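Local coordinates for protein CbbY (Rhodobacter sphaeroides, PDB 4UAS), which is a phosphatase that selectively hydrolyses xylulose 1,5-bisphosphate, an inhibitor that Rubisco itself produces, to xylulose 5-phosphate and phosphate, using magnesium, at residues L19-F24 with K78-F82; E41-L45 with R54-F58; T49-E53 with D145-K151. One frame throughout, in Å; residues are numbered along the deposited sequence.

Contact 1: L19-F24 with K78-F82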
ATOM      1  N   LEU A  19       6.707  -2.210 -10.303  1.00  9.51           N
ATOM      2  CA  LEU A  19       7.614  -3.222  -9.840  1.00 10.17           C
ATOM      3  C   LEU A  19       6.870  -4.495  -9.441  1.00  8.14           C
ATOM      4  O   LEU A  19       7.369  -5.609  -9.689  1.00  9.44           O
ATOM      5  CB  LEU A  19       8.499  -2.675  -8.687  1.00 10.48           C
ATOM      6  CG  LEU A  19       9.798  -3.478  -8.450  1.00 12.23           C
ATOM      7  CD1 LEU A  19      10.782  -3.214  -9.592  1.00 15.31           C
ATOM      8  CD2 LEU A  19      10.434  -3.029  -7.141  1.00 13.99           C
ATOM      9  N   HIS A  20       5.739  -4.376  -8.764  1.00  7.69           N
ATOM     10  CA  HIS A  20       4.910  -5.528  -8.517  1.00  7.99           C
ATOM     11  C   HIS A  20       4.535  -6.223  -9.806  1.00  8.04           C
ATOM     12  O   HIS A  20       4.593  -7.448  -9.889  1.00  8.34           O
ATOM     13  CB  HIS A  20       3.623  -5.141  -7.769  1.00  7.74           C
ATOM     14  CG  HIS A  20       3.810  -4.872  -6.309  1.00  8.29           C
ATOM     15  ND1 HIS A  20       4.129  -5.859  -5.424  1.00  9.16           N
ATOM     16  CD2 HIS A  20       3.704  -3.711  -5.608  1.00  8.82           C
ATOM     17  CE1 HIS A  20       4.232  -5.304  -4.224  1.00  9.08           C
ATOM     18  NE2 HIS A  20       3.972  -4.021  -4.302  1.00  9.84           N
ATOM     19  N   ARG A  21       4.104  -5.484 -10.834  1.00  7.78           N
ATOM     20  CA  ARG A  21       3.719  -6.075 -12.116  1.00  7.76           C
ATOM     21  C   ARG A  21       4.860  -6.840 -12.729  1.00  7.63           C
ATOM     22  O   ARG A  21       4.685  -7.992 -13.191  1.00  9.10           O
ATOM     23  CB  ARG A  21       3.172  -5.014 -13.055  1.00  7.86           C
ATOM     24  CG  ARG A  21       2.566  -5.609 -14.349  1.00  8.93           C
ATOM     25  CD  ARG A  21       1.959  -4.534 -15.246  1.00  8.68           C
ATOM     26  NE  ARG A  21       2.918  -3.652 -15.874  1.00  7.98           N
ATOM     27  CZ  ARG A  21       3.456  -3.829 -17.078  1.00  8.39           C
ATOM     28  NH1 ARG A  21       3.167  -4.874 -17.812  1.00  9.15           N
ATOM     29  NH2 ARG A  21       4.290  -2.919 -17.546  1.00 10.62           N
ATOM     30  N   ARG A  22       6.064  -6.289 -12.686  1.00  8.25           N
ATOM     31  CA  ARG A  22       7.255  -6.965 -13.170  1.00  8.74           C
ATOM     32  C   ARG A  22       7.455  -8.253 -12.378  1.00  8.88           C
ATOM     33  O   ARG A  22       7.773  -9.301 -12.951  1.00  9.37           O
ATOM     34  CB  ARG A  22       8.481  -6.050 -13.073  1.00  9.73           C
ATOM     35  CG  ARG A  22       9.810  -6.703 -13.436  1.00 10.82           C
ATOM     36  CD  ARG A  22      10.974  -5.710 -13.407  1.00 12.96           C
ATOM     37  NE  ARG A  22      12.196  -6.462 -13.686  1.00 15.82           N
ATOM     38  CZ  ARG A  22      13.415  -5.942 -13.504  1.00 17.84           C
ATOM     39  NH1 ARG A  22      13.545  -4.736 -13.083  1.00 21.38           N
ATOM     40  NH2 ARG A  22      14.470  -6.680 -13.695  1.00 23.33           N
ATOM     41  N   ALA A  23       7.384  -8.195 -11.047  1.00  8.85           N
ATOM     42  CA  ALA A  23       7.597  -9.376 -10.234  1.00  9.05           C
ATOM     43  C   ALA A  23       6.572 -10.460 -10.589  1.00  8.13           C
ATOM     44  O   ALA A  23       6.896 -11.650 -10.651  1.00  9.58           O
ATOM     45  CB  ALA A  23       7.520  -9.042  -8.773  1.00  9.38           C
ATOM     46  N   PHE A  24       5.280 -10.090 -10.782  1.00  8.06           N
ATOM     47  CA  PHE A  24       4.299 -11.060 -11.211  1.00  7.73           C
ATOM     48  C   PHE A  24       4.705 -11.696 -12.532  1.00  8.17           C
ATOM     49  O   PHE A  24       4.745 -12.919 -12.679  1.00  9.05           O
ATOM     50  CB  PHE A  24       2.900 -10.443 -11.350  1.00  8.34           C
ATOM     51  CG  PHE A  24       2.134 -10.225 -10.061  1.00  8.65           C
ATOM     52  CD1 PHE A  24       1.643 -11.320  -9.382  1.00  9.10           C
ATOM     53  CD2 PHE A  24       1.866  -8.957  -9.578  1.00  8.16           C
ATOM     54  CE1 PHE A  24       0.882 -11.149  -8.219  1.00 10.51           C
ATOM     55  CE2 PHE A  24       1.138  -8.791  -8.429  1.00  8.99           C
ATOM     56  CZ  PHE A  24       0.630  -9.882  -7.737  1.00 10.47           C
ATOM     57  N   LYS A  78       6.459 -14.859  -6.089  1.00 11.95           N
ATOM     58  CA  LYS A  78       6.380 -13.481  -6.571  1.00 10.36           C
ATOM     59  C   LYS A  78       6.831 -12.489  -5.498  1.00 11.18           C
ATOM     60  O   LYS A  78       7.499 -11.502  -5.828  1.00 11.46           O
ATOM     61  CB  LYS A  78       4.955 -13.175  -7.033  1.00 10.35           C
ATOM     62  CG  LYS A  78       4.713 -11.702  -7.422  1.00 10.19           C
ATOM     63  CD  LYS A  78       4.149 -10.871  -6.249  1.00 10.55           C
ATOM     64  CE  LYS A  78       4.251  -9.384  -6.498  1.00 10.79           C
ATOM     65  NZ  LYS A  78       3.655  -8.601  -5.423  1.00 10.91           N
ATOM     66  N   THR A  79       6.534 -12.773  -4.216  1.00 11.16           N
ATOM     67  CA  THR A  79       6.996 -11.938  -3.133  1.00 12.31           C
ATOM     68  C   THR A  79       8.487 -11.931  -3.032  1.00 12.39           C
ATOM     69  O   THR A  79       9.107 -10.877  -2.905  1.00 12.81           O
ATOM     70  CB  THR A  79       6.304 -12.340  -1.821  1.00 12.07           C
ATOM     71  OG1 THR A  79       4.914 -12.182  -1.956  1.00 12.96           O
ATOM     72  CG2 THR A  79       6.818 -11.515  -0.629  1.00 13.43           C
ATOM     73  N   GLU A  80       9.084 -13.122  -3.092  1.00 12.63           N
ATOM     74  CA  GLU A  80      10.539 -13.231  -3.081  1.00 14.62           C
ATOM     75  C   GLU A  80      11.144 -12.402  -4.215  1.00 14.02           C
ATOM     76  O   GLU A  80      12.158 -11.704  -4.036  1.00 14.42           O
ATOM     77  CB  GLU A  80      10.942 -14.673  -3.181  1.00 16.44           C
ATOM     78  CG  GLU A  80      10.572 -15.491  -1.926  1.00 22.33           C
ATOM     79  CD  GLU A  80      10.750 -16.976  -2.101  1.00 35.16           C
ATOM     80  OE1 GLU A  80      11.149 -17.425  -3.218  1.00 45.18           O
ATOM     81  OE2 GLU A  80      10.459 -17.707  -1.135  1.00 37.24           O
ATOM     82  N   ARG A  81      10.541 -12.458  -5.412  0.50 13.92           N
ATOM     83  CA  ARG A  81      11.062 -11.690  -6.544  0.50 14.40           C
ATOM     84  C   ARG A  81      10.924 -10.185  -6.300  0.50 11.91           C
ATOM     85  O   ARG A  81      11.864  -9.446  -6.593  0.50 13.45           O
ATOM     86  CB  ARG A  81      10.422 -12.108  -7.877  0.50 15.37           C
ATOM     87  CG  ARG A  81      10.822 -13.470  -8.430  0.50 19.30           C
ATOM     88  CD  ARG A  81      10.280 -13.809  -9.821  0.50 22.02           C
ATOM     89  NE  ARG A  81      10.842 -15.048 -10.296  0.50 20.88           N
ATOM     90  CZ  ARG A  81      11.906 -15.120 -11.110  0.50 22.84           C
ATOM     91  NH1 ARG A  81      12.371 -16.309 -11.487  0.50 27.80           N
ATOM     92  NH2 ARG A  81      12.484 -14.023 -11.608  0.50 27.05           N
ATOM     93  N   PHE A  82       9.779  -9.754  -5.792  1.00 11.23           N
ATOM     94  CA  PHE A  82       9.609  -8.334  -5.476  1.00 10.58           C
ATOM     95  C   PHE A  82      10.639  -7.847  -4.455  1.00 10.45           C
ATOM     96  O   PHE A  82      11.212  -6.771  -4.608  1.00 10.72           O
ATOM     97  CB  PHE A  82       8.211  -8.093  -4.949  1.00 10.98           C
ATOM     98  CG  PHE A  82       7.934  -6.644  -4.609  1.00 10.04           C
ATOM     99  CD1 PHE A  82       7.579  -5.730  -5.602  1.00 10.61           C
ATOM    100  CD2 PHE A  82       8.073  -6.172  -3.329  1.00 10.36           C
ATOM    101  CE1 PHE A  82       7.316  -4.460  -5.291  1.00 11.17           C
ATOM    102  CE2 PHE A  82       7.823  -4.902  -3.029  1.00 11.97           C
ATOM    103  CZ  PHE A  82       7.452  -4.023  -3.983  1.00 11.40           C
TER
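His20 lies flat against Phe82 and takes a hydrogen bond from Lys78, so one histidine joins both ends of the facing segment. The two pieces belong to helices 17-31 and 71-87 of the helical cap that accompanies the Rossmann-like core of this HAD phosphatase. Their axes approach to 8.6 Å at 129° between chain directions, and Ala23, with just a CB, fits where they come close: that atom packs 4.0 Å from Phe82 CB and against the backbone of the Lys78 turn.

The dense part is aromatic and cationic. The His20 and Phe82 rings form an offset stack, nearly parallel at 3°, with centroids 3.9 Å apart; Phe82 CE1 sits over the middle of the imidazole. Phe82 also meets Leu19, whose CD2 comes within 3.9 Å of Phe82 CE1. Lys78 leaves its helix with CG anti to the backbone N and then bends sharply at chi2 (-94°), which draws its chain across the face of Phe24. CE rides over that ring, 3.8 Å from the centroid, as a CH-pi contact, while NZ adds an off-centre cation-pi interaction. A lysine suits this place because its methylenes can pack on an aromatic face while the ammonium serves a polar partner, and Lys78 is itself a substrate-binding residue.

The other flank is looser. Arg81 starts out facing Ala23, but in the conformer described, one of two, its extended chain leads away along helix 17-31 past Glu26, Thr27 and Ala30, and within the contact its CD comes no closer than 4.1 Å to Ala23 O.

At the other ring nitrogen, His20 NE2 is hydrogen-bonded to Asp10 of the active site, while ND1 accepts from Lys78 NZ at 2.8 Å, the ammonium tilted from the imidazole plane.

Contact 2: E41-L45 with R54-F58; sequences EYREL and RIARF
Arg54 and Arg57 reach from helix 51-61 to the last carbonyl groups of helix 39-45, tying together two consecutive helices of the cap in this HAD-family enzyme. The helix axes stay 11.2 Å apart, a gap that long side chains have to span, and arginine has both the length and the several N-H groups needed.

In the first shell, Arg54 NE donates to Leu45 O at 3.1 Å, arriving well above the carbonyl plane (64°) and not along a lone pair. The bend of Arg54 at chi3 (-62°) turns its guanidinium toward this oxygen while CG and CD press against Leu45 CB. The Tyr42 ring stands perpendicular to the Arg54 guanidinium, its CE1 3.9 Å from Arg54 CD. Arg57 stays extended; NH1 (3.1 Å) and NH2 both make weak, strongly bent bonds to Glu44 O. One face of its guanidinium lies over Leu45 CA, and Leu45 CD2 packs beside NE at 3.9 Å, so the leucine fills the space between the two arginine chains. A water accepts from Arg57 NH2 at 2.9 Å and donates to Glu44 O.

Further out, the turn between the helices fixes these groups. Thr48 O takes Arg54 NH2, and the hydroxyls of Thr47 and Thr48 bind Arg57 NH1. Tyr42 OH is hydrogen-bonded to Glu17, a substrate-binding residue as Arg54 is.

At the outer margin Phe58, packed edge-to-face with both Trp35 and Trp37, offers its own edge to a carboxylate: in one of two Glu41 conformers, Glu41 OE2 lies 3.8 Å from Phe58 CD1, near the ring plane.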
ATOM      1  N   GLU A  41      -4.447  -4.601 -18.423  0.50 10.82           N
ATOM      2  CA  GLU A  41      -5.075  -5.625 -17.581  0.50  9.10           C
ATOM      3  C   GLU A  41      -4.710  -5.376 -16.102  0.50  8.92           C
ATOM      4  O   GLU A  41      -5.547  -5.568 -15.212  0.50 10.00           O
ATOM      5  CB  GLU A  41      -4.690  -7.003 -18.040  0.50  8.54           C
ATOM      6  CG  GLU A  41      -5.216  -8.108 -17.159  0.50  9.85           C
ATOM      7  CD  GLU A  41      -5.238  -9.451 -17.797  0.50 15.33           C
ATOM      8  OE1 GLU A  41      -4.477  -9.672 -18.724  0.50 19.53           O
ATOM      9  OE2 GLU A  41      -6.026 -10.284 -17.399  0.50 17.30           O
ATOM     10  N   TYR A  42      -3.483  -4.977 -15.817  1.00  9.02           N
ATOM     11  CA  TYR A  42      -3.107  -4.773 -14.429  1.00  9.00           C
ATOM     12  C   TYR A  42      -3.898  -3.658 -13.790  1.00  9.09           C
ATOM     13  O   TYR A  42      -4.295  -3.744 -12.592  1.00  9.30           O
ATOM     14  CB  TYR A  42      -1.567  -4.541 -14.347  1.00  9.82           C
ATOM     15  CG  TYR A  42      -1.041  -4.751 -12.945  1.00  8.31           C
ATOM     16  CD1 TYR A  42      -1.139  -6.007 -12.328  1.00  9.12           C
ATOM     17  CD2 TYR A  42      -0.468  -3.726 -12.203  1.00  9.67           C
ATOM     18  CE1 TYR A  42      -0.629  -6.262 -11.062  1.00 10.00           C
ATOM     19  CE2 TYR A  42       0.037  -3.943 -10.952  1.00  9.64           C
ATOM     20  CZ  TYR A  42      -0.027  -5.185 -10.369  1.00  9.16           C
ATOM     21  OH  TYR A  42       0.403  -5.419  -9.086  1.00  9.64           O
ATOM     22  N   ARG A  43      -4.207  -2.600 -14.502  1.00  9.55           N
ATOM     23  CA  ARG A  43      -5.047  -1.514 -13.940  1.00  9.69           C
ATOM     24  C   ARG A  43      -6.380  -2.008 -13.471  1.00 10.87           C
ATOM     25  O   ARG A  43      -6.857  -1.576 -12.437  1.00 12.23           O
ATOM     26  CB  ARG A  43      -5.197  -0.421 -14.993  1.00 10.76           C
ATOM     27  CG  ARG A  43      -5.951   0.822 -14.461  1.00 12.57           C
ATOM     28  CD  ARG A  43      -6.115   1.894 -15.523  1.00 15.82           C
ATOM     29  NE  ARG A  43      -4.809   2.437 -15.878  1.00 19.85           N
ATOM     30  CZ  ARG A  43      -4.169   3.449 -15.338  1.00 17.51           C
ATOM     31  NH1 ARG A  43      -4.732   4.219 -14.361  1.00 21.87           N
ATOM     32  NH2 ARG A  43      -2.940   3.656 -15.661  1.00 19.02           N
ATOM     33  N   GLU A  44      -6.963  -2.994 -14.193  1.00 10.13           N
ATOM     34  CA  GLU A  44      -8.235  -3.620 -13.752  1.00 11.03           C
ATOM     35  C   GLU A  44      -8.025  -4.525 -12.554  1.00  9.93           C
ATOM     36  O   GLU A  44      -8.760  -4.437 -11.551  1.00 10.87           O
ATOM     37  CB  GLU A  44      -8.855  -4.370 -14.904  1.00 13.87           C
ATOM     38  CG  GLU A  44      -9.220  -3.519 -16.127  1.00 19.23           C
ATOM     39  CD  GLU A  44     -10.098  -2.328 -15.773  1.00 33.22           C
ATOM     40  OE1 GLU A  44     -11.155  -2.540 -15.079  1.00 45.47           O
ATOM     41  OE2 GLU A  44      -9.711  -1.153 -16.173  1.00 37.79           O
ATOM     42  N   LEU A  45      -7.022  -5.370 -12.630  1.00  9.29           N
ATOM     43  CA  LEU A  45      -6.754  -6.286 -11.534  1.00  8.98           C
ATOM     44  C   LEU A  45      -6.409  -5.606 -10.214  1.00  8.91           C
ATOM     45  O   LEU A  45      -6.620  -6.204  -9.132  1.00  8.84           O
ATOM     46  CB  LEU A  45      -5.636  -7.252 -11.948  1.00  8.81           C
ATOM     47  CG  LEU A  45      -5.928  -8.288 -13.010  1.00 11.13           C
ATOM     48  CD1 LEU A  45      -4.661  -9.035 -13.411  1.00 12.63           C
ATOM     49  CD2 LEU A  45      -7.030  -9.232 -12.529  1.00 12.69           C
ATOM     50  N   ARG A  54      -5.673 -11.215  -6.000  1.00  9.73           N
ATOM     51  CA  ARG A  54      -5.586 -10.748  -7.378  1.00  9.74           C
ATOM     52  C   ARG A  54      -5.285 -11.952  -8.304  1.00 10.00           C
ATOM     53  O   ARG A  54      -5.891 -12.067  -9.357  1.00 10.25           O
ATOM     54  CB  ARG A  54      -4.444  -9.707  -7.504  1.00  8.45           C
ATOM     55  CG  ARG A  54      -4.407  -9.033  -8.819  1.00  9.99           C
ATOM     56  CD  ARG A  54      -3.415  -7.877  -8.878  1.00  9.99           C
ATOM     57  NE  ARG A  54      -3.814  -6.886  -7.930  1.00  9.65           N
ATOM     58  CZ  ARG A  54      -3.063  -6.320  -7.049  1.00 10.26           C
ATOM     59  NH1 ARG A  54      -1.736  -6.363  -7.154  1.00 10.54           N
ATOM     60  NH2 ARG A  54      -3.607  -5.660  -6.027  1.00 11.36           N
ATOM     61  N   ILE A  55      -4.373 -12.839  -7.907  1.00 10.64           N
ATOM     62  CA  ILE A  55      -4.145 -14.053  -8.712  1.00 10.36           C
ATOM     63  C   ILE A  55      -5.417 -14.849  -8.827  1.00 10.51           C
ATOM     64  O   ILE A  55      -5.776 -15.331  -9.901  1.00 11.44           O
ATOM     65  CB  ILE A  55      -2.950 -14.878  -8.138  1.00 11.21           C
ATOM     66  CG1 ILE A  55      -1.636 -14.120  -8.224  1.00 10.95           C
ATOM     67  CG2 ILE A  55      -2.874 -16.237  -8.838  1.00 13.19           C
ATOM     68  CD1 ILE A  55      -0.576 -14.681  -7.294  1.00 12.36           C
ATOM     69  N   ALA A  56      -6.129 -15.050  -7.696  1.00 11.49           N
ATOM     70  CA  ALA A  56      -7.339 -15.829  -7.701  1.00 11.62           C
ATOM     71  C   ALA A  56      -8.371 -15.252  -8.648  1.00 12.22           C
ATOM     72  O   ALA A  56      -9.043 -15.987  -9.411  1.00 12.74           O
ATOM     73  CB  ALA A  56      -7.902 -15.951  -6.289  1.00 12.50           C
ATOM     74  N   ARG A  57      -8.511 -13.929  -8.647  1.00 11.60           N
ATOM     75  CA  ARG A  57      -9.458 -13.272  -9.543  1.00 11.74           C
ATOM     76  C   ARG A  57      -9.096 -13.525 -11.015  1.00 12.56           C
ATOM     77  O   ARG A  57      -9.931 -13.893 -11.852  1.00 14.04           O
ATOM     78  CB  ARG A  57      -9.509 -11.775  -9.300  1.00 13.20           C
ATOM     79  CG  ARG A  57     -10.230 -10.976 -10.350  1.00 13.58           C
ATOM     80  CD  ARG A  57     -10.256  -9.513 -10.057  1.00 13.49           C
ATOM     81  NE  ARG A  57     -10.685  -8.720 -11.183  1.00 13.68           N
ATOM     82  CZ  ARG A  57     -10.650  -7.398 -11.194  1.00 15.24           C
ATOM     83  NH1 ARG A  57     -10.280  -6.727 -10.107  1.00 12.11           N
ATOM     84  NH2 ARG A  57     -10.965  -6.735 -12.300  1.00 18.44           N
ATOM     85  N   PHE A  58      -7.826 -13.340 -11.331  1.00 11.62           N
ATOM     86  CA  PHE A  58      -7.340 -13.597 -12.694  1.00 11.06           C
ATOM     87  C   PHE A  58      -7.641 -15.036 -13.086  1.00 12.27           C
ATOM     88  O   PHE A  58      -8.114 -15.285 -14.213  1.00 14.00           O
ATOM     89  CB  PHE A  58      -5.868 -13.323 -12.731  1.00 11.74           C
ATOM     90  CG  PHE A  58      -5.173 -13.838 -13.962  1.00 11.75           C
ATOM     91  CD1 PHE A  58      -5.350 -13.268 -15.189  1.00 12.30           C
ATOM     92  CD2 PHE A  58      -4.313 -14.911 -13.841  1.00 12.79           C
ATOM     93  CE1 PHE A  58      -4.727 -13.769 -16.282  1.00 14.86           C
ATOM     94  CE2 PHE A  58      -3.620 -15.440 -14.938  1.00 14.66           C
ATOM     95  CZ  PHE A  58      -3.865 -14.836 -16.167  1.00 14.70           C
TER
HETATM   96  O   HOH W   1     -11.828  -3.989 -12.099  1.00 21.45           O

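Contact 3: T49-E53 with D145-K151; sequences TGGKE and DMVAEKK. With PO4 (phosphate ion), chain C.
Lys150 runs along Thr49 and Gly50 to an acidic pair at its tip, and links the core loop 145-151 to the start of helix 51-61 in the cap. Its CB lies 3.3 Å from Thr49 OG1. CG carries the chain onward, and CD passes 3.8 Å from Gly50 CA; at the positive phi (92°) of this N-cap glycine a CB would press on the preceding carbonyl O, and Lys150 CD and Glu53 would crowd it too. CE brushes the Glu53 carboxylate, and a bend at chi4 (67°) brings NZ to Glu53 OE2 at 2.8 Å, on the syn side, and to Asp145 OD1 at 2.7 Å. A methionine in its place would probably leave Glu53 and Asp145 facing each other without the positive charge that joins them.

Lys52 NZ completes the salt-bridge network, meeting the syn lone pair of Asp145 OD2 at 2.8 Å. Thr49 OG1 donates to Lys151 O, also at 2.8 Å, in the carbonyl plane and on a lone pair. Lys151 itself turns inward: its extended chain brings NZ to Asp8 and Glu175 and, at 3.2 Å, to O1 of the bound phosphate, as the motif III lysine of HAD enzymes does.

Salt bridges, one hydroxyl and bridging water carry this junction, whose cap residues 50-53 bind substrate, consistent with a seam that can part when the cap opens, as in related HAD enzymes.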
ATOM      1  N   THR A  49      -7.458  -5.968  -4.002  1.00  8.77           N
ATOM      2  CA  THR A  49      -6.258  -5.775  -3.239  1.00  8.33           C
ATOM      3  C   THR A  49      -5.778  -7.130  -2.693  1.00  9.06           C
ATOM      4  O   THR A  49      -6.566  -8.061  -2.458  1.00 10.08           O
ATOM      5  CB  THR A  49      -6.499  -4.779  -2.135  1.00  8.90           C
ATOM      6  OG1 THR A  49      -7.328  -5.339  -1.128  1.00  8.84           O
ATOM      7  CG2 THR A  49      -6.991  -3.407  -2.612  1.00  9.62           C
ATOM      8  N   GLY A  50      -4.474  -7.218  -2.494  1.00 10.41           N
ATOM      9  CA  GLY A  50      -3.811  -8.416  -2.034  1.00 10.37           C
ATOM     10  C   GLY A  50      -3.352  -9.260  -3.207  1.00 10.03           C
ATOM     11  O   GLY A  50      -4.142  -9.537  -4.108  1.00 10.39           O
ATOM     12  N   GLY A  51      -2.096  -9.662  -3.192  1.00 10.75           N
ATOM     13  CA  GLY A  51      -1.586 -10.389  -4.344  1.00 10.60           C
ATOM     14  C   GLY A  51      -2.254 -11.744  -4.558  1.00 10.86           C
ATOM     15  O   GLY A  51      -2.479 -12.174  -5.684  1.00 10.78           O
ATOM     16  N   LYS A  52      -2.524 -12.462  -3.482  1.00 11.33           N
ATOM     17  CA  LYS A  52      -3.122 -13.790  -3.619  1.00 10.99           C
ATOM     18  C   LYS A  52      -4.535 -13.640  -4.184  1.00  9.86           C
ATOM     19  O   LYS A  52      -4.958 -14.427  -5.077  1.00 11.64           O
ATOM     20  CB  LYS A  52      -3.167 -14.556  -2.283  1.00 12.08           C
ATOM     21  CG  LYS A  52      -1.825 -14.998  -1.770  1.00 16.11           C
ATOM     22  CD  LYS A  52      -1.885 -15.868  -0.518  1.00 20.36           C
ATOM     23  CE  LYS A  52      -2.539 -15.263   0.661  1.00 21.65           C
ATOM     24  NZ  LYS A  52      -2.010 -13.977   1.163  1.00 18.95           N
ATOM     25  N   GLU A  53      -5.281 -12.655  -3.660  1.00 10.32           N
ATOM     26  CA  GLU A  53      -6.628 -12.386  -4.104  1.00 10.53           C
ATOM     27  C   GLU A  53      -6.656 -11.994  -5.577  1.00  9.58           C
ATOM     28  O   GLU A  53      -7.567 -12.335  -6.327  1.00 10.73           O
ATOM     29  CB  GLU A  53      -7.277 -11.306  -3.222  1.00 10.31           C
ATOM     30  CG  GLU A  53      -7.494 -11.699  -1.741  1.00 12.11           C
ATOM     31  CD  GLU A  53      -6.253 -11.588  -0.845  1.00 10.62           C
ATOM     32  OE1 GLU A  53      -5.146 -11.294  -1.275  1.00 11.00           O
ATOM     33  OE2 GLU A  53      -6.477 -11.816   0.402  1.00 13.48           O
ATOM     34  N   ASP A 145      -2.280 -10.460   5.672  1.00  9.85           N
ATOM     35  CA  ASP A 145      -3.332 -11.309   6.160  1.00  8.96           C
ATOM     36  C   ASP A 145      -3.576 -11.144   7.639  1.00  9.44           C
ATOM     37  O   ASP A 145      -4.201 -11.991   8.293  1.00 10.08           O
ATOM     38  CB  ASP A 145      -3.056 -12.765   5.786  1.00 10.65           C
ATOM     39  CG  ASP A 145      -2.999 -13.029   4.297  1.00 14.55           C
ATOM     40  OD1 ASP A 145      -3.163 -12.100   3.407  1.00 17.98           O
ATOM     41  OD2 ASP A 145      -2.704 -14.159   3.907  1.00 18.12           O
ATOM     42  N   MET A 146      -3.195 -10.025   8.212  1.00  8.72           N
ATOM     43  CA  MET A 146      -3.510  -9.700   9.602  1.00  8.19           C
ATOM     44  C   MET A 146      -4.996  -9.495   9.852  1.00  8.54           C
ATOM     45  O   MET A 146      -5.427  -9.537  10.992  1.00 10.56           O
ATOM     46  CB  MET A 146      -2.674  -8.538  10.143  1.00  9.38           C
ATOM     47  CG  MET A 146      -1.207  -8.848  10.249  1.00 11.79           C
ATOM     48  SD  MET A 146      -0.265  -7.399  10.783  1.00 15.33           S
ATOM     49  CE  MET A 146       1.409  -7.894  10.249  1.00 28.74           C
ATOM     50  N   VAL A 147      -5.736  -9.212   8.794  1.00  8.47           N
ATOM     51  CA  VAL A 147      -7.170  -9.201   8.851  1.00  8.32           C
ATOM     52  C   VAL A 147      -7.709 -10.122   7.766  1.00  9.21           C
ATOM     53  O   VAL A 147      -7.062 -10.365   6.761  1.00 10.63           O
ATOM     54  CB  VAL A 147      -7.777  -7.781   8.707  1.00 10.02           C
ATOM     55  CG1 VAL A 147      -7.339  -6.883   9.847  1.00 11.31           C
ATOM     56  CG2 VAL A 147      -7.432  -7.146   7.402  1.00 10.88           C
ATOM     57  N   ALA A 148      -8.948 -10.592   7.901  1.00 10.09           N
ATOM     58  CA  ALA A 148      -9.585 -11.481   6.933  1.00 11.61           C
ATOM     59  C   ALA A 148     -10.064 -10.763   5.665  1.00 11.79           C
ATOM     60  O   ALA A 148     -10.068 -11.351   4.589  1.00 14.32           O
ATOM     61  CB  ALA A 148     -10.745 -12.214   7.552  1.00 13.52           C
ATOM     62  N   GLU A 149     -10.504  -9.516   5.821  1.00 10.14           N
ATOM     63  CA  GLU A 149     -11.074  -8.755   4.706  1.00 10.21           C
ATOM     64  C   GLU A 149     -10.190  -7.541   4.421  1.00  8.59           C
ATOM     65  O   GLU A 149      -9.994  -6.716   5.298  1.00  8.85           O
ATOM     66  CB  GLU A 149     -12.479  -8.311   5.082  1.00 13.27           C
ATOM     67  CG  GLU A 149     -13.444  -9.350   5.483  1.00 18.09           C
ATOM     68  CD  GLU A 149     -13.787 -10.253   4.385  1.00 27.30           C
ATOM     69  OE1 GLU A 149     -13.786  -9.829   3.233  1.00 36.12           O
ATOM     70  OE2 GLU A 149     -14.151 -11.430   4.742  1.00 40.64           O
ATOM     71  N   LYS A 150      -9.671  -7.483   3.204  1.00  9.37           N
ATOM     72  CA  LYS A 150      -8.754  -6.435   2.796  1.00  8.75           C
ATOM     73  C   LYS A 150      -9.524  -5.206   2.274  1.00  7.42           C
ATOM     74  O   LYS A 150     -10.742  -5.224   2.051  1.00  8.40           O
ATOM     75  CB  LYS A 150      -7.753  -6.934   1.729  1.00  8.88           C
ATOM     76  CG  LYS A 150      -6.767  -7.974   2.325  1.00 10.85           C
ATOM     77  CD  LYS A 150      -5.780  -8.406   1.245  1.00 11.22           C
ATOM     78  CE  LYS A 150      -4.583  -9.148   1.744  1.00 12.27           C
ATOM     79  NZ  LYS A 150      -4.991 -10.451   2.278  1.00 11.42           N
ATOM     80  N   LYS A 151      -8.793  -4.102   2.161  1.00  7.78           N
ATOM     81  CA  LYS A 151      -9.354  -2.856   1.612  1.00  7.36           C
ATOM     82  C   LYS A 151     -10.151  -3.205   0.351  1.00  7.54           C
ATOM     83  O   LYS A 151      -9.681  -3.981  -0.486  1.00  8.29           O
ATOM     84  CB  LYS A 151      -8.258  -1.836   1.305  1.00  6.97           C
ATOM     85  CG  LYS A 151      -7.396  -1.448   2.521  1.00  6.90           C
ATOM     86  CD  LYS A 151      -6.394  -0.340   2.157  1.00  8.22           C
ATOM     87  CE  LYS A 151      -5.276  -0.205   3.144  1.00  8.28           C
ATOM     88  NZ  LYS A 151      -4.218   0.718   2.645  1.00  8.49           N
TER
HETATM   89  P   PO4 C 301      -1.658  -0.924  -0.372  1.00 11.51           P
HETATM   90  O1  PO4 C 301      -2.910  -1.325   0.512  1.00 11.78           O
HETATM   91  O2  PO4 C 301      -1.331  -2.170  -1.294  1.00 16.35           O
HETATM   92  O3  PO4 C 301      -0.374  -0.598   0.371  1.00  9.94           O
HETATM   93  O4  PO4 C 301      -2.019   0.235  -1.363  1.00 10.75           O
HETATM   94  O   HOH W   2     -10.098  -5.783  -2.606  1.00 10.66           O
HETATM   95  O   HOH W   3      -8.763 -11.673   1.750  1.00 19.51           O

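Overall arrangement
Contacts 1 and 2 lie within the helical cap, whereas contact 3 joins that cap to the core. Helix 51-61 is common to contacts 2 and 3, whose centres are 14 Å apart, and Arg54 NH2 packs 3.8 Å from Thr49 CA. Contacts 1 and 2 are also 14 Å apart between centres and meet where Phe24 CE2 lies 3.5 Å from Tyr42 OH; contact 1 reaches contact 3, about 17 Å away between centres, through Phe24 against Gly51. All three supply substrate-binding residues. The catalytic centre lies nearest to contact 3: the closest approach to magnesium is about 5 Å for the Lys151 side chain and about 9 Å for those of His20 and Arg54.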